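Local coordinates for uncharacterized protein YjgB (Bacillus subtilis, PDB 4YGT) that is of unknown function but is probably a secreted lipoprotein of the DUF4309 family, at residues 132-135 and 140-143. Numbering follows the deposited sequence.
Sequences DYVY and YELH. With EDO (1,2-ethanediol), chain F.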
loop_
_atom_site.group_PDB
_atom_site.type_symbol
_atom_site.label_atom_id
_atom_site.label_comp_id
_atom_site.label_asym_id
_atom_site.label_seq_id
_atom_site.Cartn_x
_atom_site.Cartn_y
_atom_site.Cartn_z
ATOM N N ASP A 132 7.622 8.131 -6.482
ATOM C CA ASP A 132 7.249 6.731 -6.397
ATOM C C ASP A 132 8.412 5.805 -6.791
ATOM O O ASP A 132 8.817 5.777 -7.955
ATOM C CB ASP A 132 6.042 6.553 -7.330
ATOM C CG ASP A 132 5.455 5.181 -7.509
ATOM O OD1 ASP A 132 5.827 4.268 -6.743
ATOM O OD2 ASP A 132 4.621 5.020 -8.421
ATOM N N TYR A 133 8.925 5.030 -5.813
ATOM C CA TYR A 133 9.945 3.997 -6.019
ATOM C C TYR A 133 9.228 2.665 -6.333
ATOM O O TYR A 133 8.565 2.109 -5.454
ATOM C CB TYR A 133 10.825 3.868 -4.770
ATOM C CG TYR A 133 11.724 5.058 -4.534
ATOM C CD1 TYR A 133 11.262 6.179 -3.853
ATOM C CD2 TYR A 133 13.046 5.058 -4.971
ATOM C CE1 TYR A 133 12.094 7.269 -3.603
ATOM C CE2 TYR A 133 13.884 6.151 -4.746
ATOM C CZ TYR A 133 13.399 7.258 -4.066
ATOM O OH TYR A 133 14.204 8.337 -3.806
ATOM N N VAL A 134 9.288 2.194 -7.593
ATOM C CA VAL A 134 8.561 0.992 -8.011
ATOM C C VAL A 134 9.456 -0.246 -8.008
ATOM O O VAL A 134 10.523 -0.244 -8.619
ATOM C CB VAL A 134 7.883 1.163 -9.396
ATOM C CG1 VAL A 134 6.978 -0.016 -9.725
ATOM C CG2 VAL A 134 7.112 2.465 -9.485
ATOM N N TYR A 135 8.974 -1.318 -7.353
ATOM C CA TYR A 135 9.597 -2.646 -7.292
ATOM C C TYR A 135 8.693 -3.661 -7.993
ATOM O O TYR A 135 7.543 -3.790 -7.611
ATOM C CB TYR A 135 9.860 -3.065 -5.827
ATOM C CG TYR A 135 11.082 -2.391 -5.242
ATOM C CD1 TYR A 135 12.346 -2.952 -5.386
ATOM C CD2 TYR A 135 10.979 -1.175 -4.571
ATOM C CE1 TYR A 135 13.480 -2.321 -4.873
ATOM C CE2 TYR A 135 12.103 -0.545 -4.038
ATOM C CZ TYR A 135 13.353 -1.121 -4.191
ATOM O OH TYR A 135 14.469 -0.499 -3.673
ATOM N N TYR A 140 2.617 -8.398 -10.327
ATOM C CA TYR A 140 2.227 -7.148 -9.674
ATOM C C TYR A 140 3.414 -6.198 -9.497
ATOM O O TYR A 140 4.544 -6.524 -9.876
ATOM C CB TYR A 140 1.556 -7.477 -8.301
ATOM C CG TYR A 140 0.564 -8.620 -8.415
ATOM C CD1 TYR A 140 -0.733 -8.400 -8.869
ATOM C CD2 TYR A 140 0.956 -9.939 -8.172
ATOM C CE1 TYR A 140 -1.630 -9.457 -9.034
ATOM C CE2 TYR A 140 0.073 -11.006 -8.360
ATOM C CZ TYR A 140 -1.220 -10.759 -8.785
ATOM O OH TYR A 140 -2.107 -11.801 -8.945
ATOM N N GLU A 141 3.144 -4.995 -8.953
ATOM C CA GLU A 141 4.175 -4.002 -8.671
ATOM C C GLU A 141 3.832 -3.239 -7.405
ATOM O O GLU A 141 2.658 -2.966 -7.128
ATOM C CB GLU A 141 4.416 -3.056 -9.851
ATOM C CG GLU A 141 3.172 -2.714 -10.647
ATOM C CD GLU A 141 3.391 -1.764 -11.801
ATOM O OE1 GLU A 141 4.382 -1.937 -12.548
ATOM O OE2 GLU A 141 2.548 -0.855 -11.969
ATOM N N LEU A 142 4.868 -2.983 -6.597
ATOM C CA LEU A 142 4.775 -2.257 -5.329
ATOM C C LEU A 142 5.285 -0.874 -5.542
ATOM O O LEU A 142 6.452 -0.706 -5.920
ATOM C CB LEU A 142 5.623 -2.918 -4.262
ATOM C CG LEU A 142 5.036 -3.884 -3.328
ATOM C CD1 LEU A 142 6.064 -4.230 -2.300
ATOM C CD2 LEU A 142 3.802 -3.323 -2.635
ATOM N N HIS A 143 4.425 0.107 -5.328
ATOM C CA HIS A 143 4.735 1.509 -5.518
ATOM C C HIS A 143 4.938 2.166 -4.164
ATOM O O HIS A 143 3.955 2.420 -3.464
ATOM C CB HIS A 143 3.583 2.183 -6.274
ATOM C CG HIS A 143 3.391 1.700 -7.676
ATOM N ND1 HIS A 143 3.698 2.503 -8.762
ATOM C CD2 HIS A 143 2.880 0.533 -8.129
ATOM C CE1 HIS A 143 3.378 1.798 -9.831
ATOM N NE2 HIS A 143 2.884 0.606 -9.503
HETATM C C1 EDO F . 0.504 -15.313 -8.342
HETATM O O1 EDO F . 0.710 -14.762 -9.645
HETATM C C2 EDO F . -0.615 -14.556 -7.557
HETATM O O2 EDO F . -1.944 -14.791 -8.034
#
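The imidazole of H143 has V134 CG1 over one face, 4.1 Å from the ring centroid in a CH-pi contact, while carboxylates of D132 and E141 meet its edge, near the ring plane. ND1 donates to the syn lone pair of D132 OD2 across 2.7 Å, nearly straight, although the carboxylate is turned 38° from the ring. D132 delivers this oxygen with CG anti to its own N (chi1 177°), reaching over toward the neighbouring strand. NE2 gives a weak bond, 2.9 Å long, to E141 OE2 of its own strand. With both nitrogens engaged, the ring is held against turning, chiefly by the ND1 bond. A leucine in place of H143 would probably leave the buried D132 carboxylate without its N-H donor and remove the flat surface under V134. Along the backbone, Y135 N to L142 O and L142 N to Y135 O, each 3.0 Å, form an antiparallel hydrogen-bonded pair, beside the non-hydrogen-bonded pair V134–H143. On the L142 and Y135 face, Y135 packs against helix 109-116 and its hydroxyl bonds G117 O. A histidine–carboxylate bond across the strands thus adds a side-chain link to the backbone pairing of an antiparallel beta hairpin, strands 131-137 and 140-146.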